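Local coordinates for uncharacterized protein (Burkholderia cenocepacia, PDB 6ANS) that is of unknown function, a DUF1214-family protein that forms a two-chain assembly and binds a sodium ion in the crystal, at residues A[68-80]-A[92-104]. Residues are numbered along the deposited sequence; the frame is centred on the assembly and turned at random.
Sequences RYLSRLMRIALEM and FFSPSHETAKIGA. With NA (sodium ion), chain F.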
loop_
_atom_site.group_PDB
_atom_site.type_symbol
_atom_site.label_atom_id
_atom_site.label_comp_id
_atom_site.label_asym_id
_atom_site.label_seq_id
_atom_site.Cartn_x
_atom_site.Cartn_y
_atom_site.Cartn_z
ATOM N N ARG A 68 8.967 -2.451 -13.474
ATOM C CA ARG A 68 8.177 -1.797 -12.435
ATOM C C ARG A 68 6.942 -2.620 -12.111
ATOM O O ARG A 68 6.570 -2.779 -10.940
ATOM C CB ARG A 68 7.761 -0.398 -12.853
ATOM C CG ARG A 68 6.879 0.298 -11.757
ATOM C CD ARG A 68 6.515 1.707 -12.152
ATOM N NE ARG A 68 5.686 1.702 -13.346
ATOM C CZ ARG A 68 5.215 2.794 -13.939
ATOM N NH1 ARG A 68 5.489 4.000 -13.454
ATOM N NH2 ARG A 68 4.455 2.677 -15.016
ATOM N N TYR A 69 6.316 -3.165 -13.149
ATOM C CA TYR A 69 5.162 -4.041 -12.990
ATOM C C TYR A 69 5.459 -5.186 -12.032
ATOM O O TYR A 69 4.662 -5.473 -11.135
ATOM C CB TYR A 69 4.764 -4.542 -14.375
ATOM C CG TYR A 69 3.801 -5.692 -14.478
ATOM C CD1 TYR A 69 2.470 -5.587 -14.015
ATOM C CD2 TYR A 69 4.179 -6.844 -15.149
ATOM C CE1 TYR A 69 1.566 -6.644 -14.182
ATOM C CE2 TYR A 69 3.289 -7.910 -15.335
ATOM C CZ TYR A 69 1.997 -7.811 -14.855
ATOM O OH TYR A 69 1.158 -8.882 -15.057
ATOM N N LEU A 70 6.626 -5.830 -12.184
ATOM C CA LEU A 70 6.992 -6.912 -11.273
ATOM C C LEU A 70 7.043 -6.424 -9.833
ATOM O O LEU A 70 6.509 -7.078 -8.926
ATOM C CB LEU A 70 8.339 -7.543 -11.666
ATOM C CG LEU A 70 8.485 -8.330 -12.967
ATOM C CD1 LEU A 70 9.800 -9.103 -12.974
ATOM C CD2 LEU A 70 7.304 -9.280 -13.178
ATOM N N SER A 71 7.669 -5.262 -9.595
ATOM C CA SER A 71 7.686 -4.737 -8.237
ATOM C C SER A 71 6.266 -4.444 -7.738
ATOM O O SER A 71 5.987 -4.580 -6.541
ATOM C CB SER A 71 8.565 -3.486 -8.159
ATOM O OG SER A 71 7.901 -2.315 -8.620
ATOM N N ARG A 72 5.367 -4.038 -8.631
ATOM C CA ARG A 72 3.979 -3.804 -8.232
ATOM C C ARG A 72 3.266 -5.106 -7.874
ATOM O O ARG A 72 2.475 -5.148 -6.926
ATOM C CB ARG A 72 3.231 -3.074 -9.341
ATOM C CG ARG A 72 3.706 -1.632 -9.511
ATOM C CD ARG A 72 3.183 -1.016 -10.787
ATOM N NE ARG A 72 3.360 0.430 -10.784
ATOM C CZ ARG A 72 2.738 1.261 -11.616
ATOM N NH1 ARG A 72 1.897 0.780 -12.537
ATOM N NH2 ARG A 72 2.943 2.573 -11.509
ATOM N N LEU A 73 3.522 -6.177 -8.627
ATOM C CA LEU A 73 2.912 -7.462 -8.293
ATOM C C LEU A 73 3.353 -7.914 -6.907
ATOM O O LEU A 73 2.549 -8.445 -6.128
ATOM C CB LEU A 73 3.286 -8.501 -9.344
ATOM C CG LEU A 73 2.717 -8.222 -10.741
ATOM C CD1 LEU A 73 3.156 -9.299 -11.719
ATOM C CD2 LEU A 73 1.204 -8.138 -10.683
HETATM N N MSE A 74 4.622 -7.675 -6.577
HETATM C CA MSE A 74 5.241 -7.958 -5.279
HETATM C C MSE A 74 4.467 -7.376 -4.123
HETATM O O MSE A 74 4.196 -7.998 -3.111
HETATM C CB MSE A 74 6.642 -7.349 -5.242
HETATM C CG MSE A 74 7.784 -8.286 -5.241
HETATM SE SE MSE A 74 9.442 -7.224 -5.152
HETATM C CE MSE A 74 9.520 -7.209 -3.208
ATOM N N ARG A 75 4.183 -6.091 -4.276
ATOM C CA ARG A 75 3.490 -5.364 -3.223
ATOM C C ARG A 75 2.097 -5.944 -3.005
ATOM O O ARG A 75 1.683 -6.182 -1.863
ATOM C CB ARG A 75 3.434 -3.880 -3.586
ATOM C CG ARG A 75 4.811 -3.156 -3.507
ATOM C CD ARG A 75 4.848 -1.900 -4.400
ATOM N NE ARG A 75 3.768 -0.974 -4.065
ATOM C CZ ARG A 75 3.099 -0.240 -4.954
ATOM N NH1 ARG A 75 3.396 -0.297 -6.253
ATOM N NH2 ARG A 75 2.125 0.551 -4.541
ATOM N N ILE A 76 1.370 -6.205 -4.101
ATOM C CA ILE A 76 0.052 -6.823 -3.999
ATOM C C ILE A 76 0.173 -8.211 -3.387
ATOM O O ILE A 76 -0.574 -8.580 -2.469
ATOM C CB ILE A 76 -0.619 -6.892 -5.385
ATOM C CG1 ILE A 76 -0.910 -5.491 -5.926
ATOM C CG2 ILE A 76 -1.904 -7.677 -5.309
ATOM C CD1 ILE A 76 -1.276 -5.518 -7.408
ATOM N N ALA A 77 1.137 -8.988 -3.878
ATOM C CA ALA A 77 1.320 -10.354 -3.414
ATOM C C ALA A 77 1.563 -10.406 -1.910
ATOM O O ALA A 77 1.086 -11.322 -1.236
ATOM C CB ALA A 77 2.480 -10.996 -4.178
ATOM N N LEU A 78 2.313 -9.435 -1.365
ATOM C CA LEU A 78 2.645 -9.481 0.060
ATOM C C LEU A 78 1.442 -9.127 0.934
ATOM O O LEU A 78 1.287 -9.663 2.035
ATOM C CB LEU A 78 3.833 -8.551 0.358
ATOM C CG LEU A 78 5.210 -9.036 -0.115
ATOM C CD1 LEU A 78 6.258 -7.896 -0.085
ATOM C CD2 LEU A 78 5.694 -10.237 0.710
ATOM N N GLU A 79 0.607 -8.194 0.487
ATOM C CA GLU A 79 -0.622 -7.922 1.224
ATOM C C GLU A 79 -1.551 -9.118 1.158
ATOM O O GLU A 79 -2.146 -9.522 2.173
ATOM C CB GLU A 79 -1.299 -6.669 0.659
ATOM C CG GLU A 79 -0.509 -5.360 0.944
ATOM C CD GLU A 79 -1.164 -4.104 0.353
ATOM O OE1 GLU A 79 -2.352 -4.149 -0.021
ATOM O OE2 GLU A 79 -0.483 -3.064 0.250
HETATM N N MSE A 80 -1.671 -9.702 -0.028
HETATM C CA MSE A 80 -2.507 -10.855 -0.254
HETATM C C MSE A 80 -2.111 -12.050 0.596
HETATM O O MSE A 80 -2.955 -12.656 1.233
HETATM C CB MSE A 80 -2.463 -11.247 -1.726
HETATM C CG MSE A 80 -3.357 -12.432 -2.051
HETATM SE SE MSE A 80 -3.298 -12.813 -3.972
HETATM C CE MSE A 80 -4.169 -11.182 -4.696
ATOM N N PHE A 92 -9.898 -5.972 4.422
ATOM C CA PHE A 92 -9.817 -5.561 3.030
ATOM C C PHE A 92 -8.488 -4.875 2.718
ATOM O O PHE A 92 -7.949 -4.115 3.529
ATOM C CB PHE A 92 -10.979 -4.622 2.691
ATOM C CG PHE A 92 -12.306 -5.319 2.550
ATOM C CD1 PHE A 92 -12.486 -6.315 1.591
ATOM C CD2 PHE A 92 -13.374 -4.975 3.358
ATOM C CE1 PHE A 92 -13.715 -6.957 1.448
ATOM C CE2 PHE A 92 -14.605 -5.612 3.225
ATOM C CZ PHE A 92 -14.772 -6.606 2.270
ATOM N N PHE A 93 -7.963 -5.141 1.526
ATOM C CA PHE A 93 -6.951 -4.295 0.918
ATOM C C PHE A 93 -7.324 -4.195 -0.553
ATOM O O PHE A 93 -8.222 -4.888 -1.023
ATOM C CB PHE A 93 -5.529 -4.859 1.106
ATOM C CG PHE A 93 -5.292 -6.129 0.335
ATOM C CD1 PHE A 93 -5.709 -7.353 0.846
ATOM C CD2 PHE A 93 -4.676 -6.095 -0.910
ATOM C CE1 PHE A 93 -5.506 -8.530 0.136
ATOM C CE2 PHE A 93 -4.469 -7.280 -1.639
ATOM C CZ PHE A 93 -4.895 -8.495 -1.111
ATOM N N SER A 94 -6.616 -3.348 -1.293
ATOM C CA SER A 94 -6.928 -3.124 -2.697
ATOM C C SER A 94 -5.968 -3.917 -3.565
ATOM O O SER A 94 -4.774 -3.621 -3.563
ATOM C CB SER A 94 -6.828 -1.631 -3.018
ATOM O OG SER A 94 -6.803 -1.417 -4.416
ATOM N N PRO A 95 -6.429 -4.926 -4.328
ATOM C CA PRO A 95 -5.519 -5.690 -5.186
ATOM C C PRO A 95 -5.213 -5.022 -6.519
ATOM O O PRO A 95 -4.497 -5.610 -7.338
ATOM C CB PRO A 95 -6.287 -7.011 -5.401
ATOM C CG PRO A 95 -7.726 -6.564 -5.441
ATOM C CD PRO A 95 -7.821 -5.396 -4.456
ATOM N N SER A 96 -5.768 -3.845 -6.782
ATOM C CA SER A 96 -5.388 -3.029 -7.931
ATOM C C SER A 96 -5.863 -1.611 -7.673
ATOM O O SER A 96 -6.973 -1.413 -7.168
ATOM C CB SER A 96 -5.979 -3.535 -9.249
ATOM O OG SER A 96 -5.174 -4.550 -9.827
ATOM N N HIS A 97 -5.002 -0.641 -7.972
ATOM C CA HIS A 97 -5.292 0.762 -7.703
ATOM C C HIS A 97 -4.361 1.614 -8.565
ATOM O O HIS A 97 -3.784 1.131 -9.547
ATOM C CB HIS A 97 -5.142 1.047 -6.197
ATOM C CG HIS A 97 -3.833 0.570 -5.635
ATOM N ND1 HIS A 97 -2.663 1.291 -5.749
ATOM C CD2 HIS A 97 -3.500 -0.587 -5.006
ATOM C CE1 HIS A 97 -1.674 0.619 -5.180
ATOM N NE2 HIS A 97 -2.159 -0.520 -4.715
ATOM N N GLU A 98 -4.153 2.860 -8.152
ATOM C CA GLU A 98 -3.424 3.798 -8.995
ATOM C C GLU A 98 -1.978 3.376 -9.217
ATOM O O GLU A 98 -1.414 3.697 -10.263
ATOM C CB GLU A 98 -3.469 5.205 -8.394
ATOM C CG GLU A 98 -4.845 5.827 -8.371
ATOM C CD GLU A 98 -5.642 5.424 -7.141
ATOM O OE1 GLU A 98 -5.129 4.623 -6.315
ATOM O OE2 GLU A 98 -6.782 5.922 -7.002
ATOM N N THR A 99 -1.354 2.666 -8.267
ATOM C CA THR A 99 0.070 2.357 -8.406
ATOM C C THR A 99 0.385 0.859 -8.352
ATOM O O THR A 99 1.549 0.491 -8.188
ATOM C CB THR A 99 0.911 3.081 -7.349
ATOM O OG1 THR A 99 0.603 2.561 -6.051
ATOM C CG2 THR A 99 0.678 4.622 -7.369
ATOM N N ALA A 100 -0.609 -0.013 -8.509
ATOM C CA ALA A 100 -0.358 -1.451 -8.614
ATOM C C ALA A 100 -1.519 -2.056 -9.374
ATOM O O ALA A 100 -2.670 -1.848 -8.982
ATOM C CB ALA A 100 -0.231 -2.115 -7.232
ATOM N N LYS A 101 -1.231 -2.793 -10.453
ATOM C CA LYS A 101 -2.260 -3.112 -11.433
ATOM C C LYS A 101 -2.106 -4.524 -11.986
ATOM O O LYS A 101 -0.990 -4.977 -12.254
ATOM C CB LYS A 101 -2.232 -2.088 -12.577
ATOM C CG LYS A 101 -2.578 -0.654 -12.129
ATOM C CD LYS A 101 -2.442 0.350 -13.273
ATOM C CE LYS A 101 -2.795 1.772 -12.805
ATOM N NZ LYS A 101 -2.766 2.724 -13.944
ATOM N N ILE A 102 -3.238 -5.207 -12.180
ATOM C CA ILE A 102 -3.257 -6.597 -12.636
ATOM C C ILE A 102 -4.384 -6.806 -13.641
ATOM O O ILE A 102 -5.547 -6.497 -13.351
ATOM C CB ILE A 102 -3.450 -7.583 -11.469
ATOM C CG1 ILE A 102 -2.269 -7.567 -10.501
ATOM C CG2 ILE A 102 -3.689 -9.004 -12.022
ATOM C CD1 ILE A 102 -2.522 -8.400 -9.234
ATOM N N GLY A 103 -4.046 -7.367 -14.802
ATOM C CA GLY A 103 -5.025 -8.038 -15.642
ATOM C C GLY A 103 -6.099 -7.147 -16.227
ATOM O O GLY A 103 -7.273 -7.515 -16.220
ATOM N N ALA A 104 -5.704 -6.007 -16.792
ATOM C CA ALA A 104 -6.642 -4.988 -17.265
ATOM C C ALA A 104 -7.505 -4.493 -16.103
ATOM O O ALA A 104 -8.724 -4.671 -16.071
ATOM C CB ALA A 104 -7.503 -5.511 -18.425
HETATM NA NA NA F . -9.337 -6.867 -15.259
HETATM O O HOH W 1 -1.511 -7.791 -15.540
HETATM O O HOH W 2 0.259 2.955 -14.257
HETATM O O HOH W 3 -3.938 -1.980 -0.399
HETATM O O HOH W 4 -2.098 -4.270 -3.103
#
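Arg75 reaches from helix 60-83 into the type I beta turn from His97 to Ala100, in the irregular chain leading from this helix to strand 109-115, and grips Thr99 end-on, its chain bent at CG-CD (chi3 56°). Arg75 NH2 bonds to Thr99 OG1 (2.9 Å) nearly in the guanidinium plane, while Arg75 NH1 meets Thr99 O at 2.8 Å from above the carbonyl plane, fixing the group's rotation. Within the turn, His97 ND1 accepts from Thr99 N. Arg72 lays one guanidinium face over the Thr99 carbonyl; its charge is answered elsewhere, by Glu314 and by Glu83 of the second subunit, which brings this contact to the dimer interface.

Apolar packing fills the middle. Ile76 points at the loop, its CD1 lying 3.6 Å from Ala100 CB and meeting Ile102 CD1 tip to tip. Leu73 CD2 presses on Ile102 CG1 at 3.5 Å, and Phe237 and Phe245 of helix 224-251 touch Ile102. Glu79 CB sits over the Phe93 face in a CH-pi contact, and the carboxylate stands almost perpendicular to the ring (84°).

Waters bridge helix side chains to backbone amides of the loop. One donates to Glu79 OE1 and accepts from Ser94 N; another joins Tyr69 OH to Gly103 N, from which it accepts. Gly103 O and Ala104 O bind the sodium ion, each at 2.4 Å, with three further ligand atoms from elsewhere in the structure.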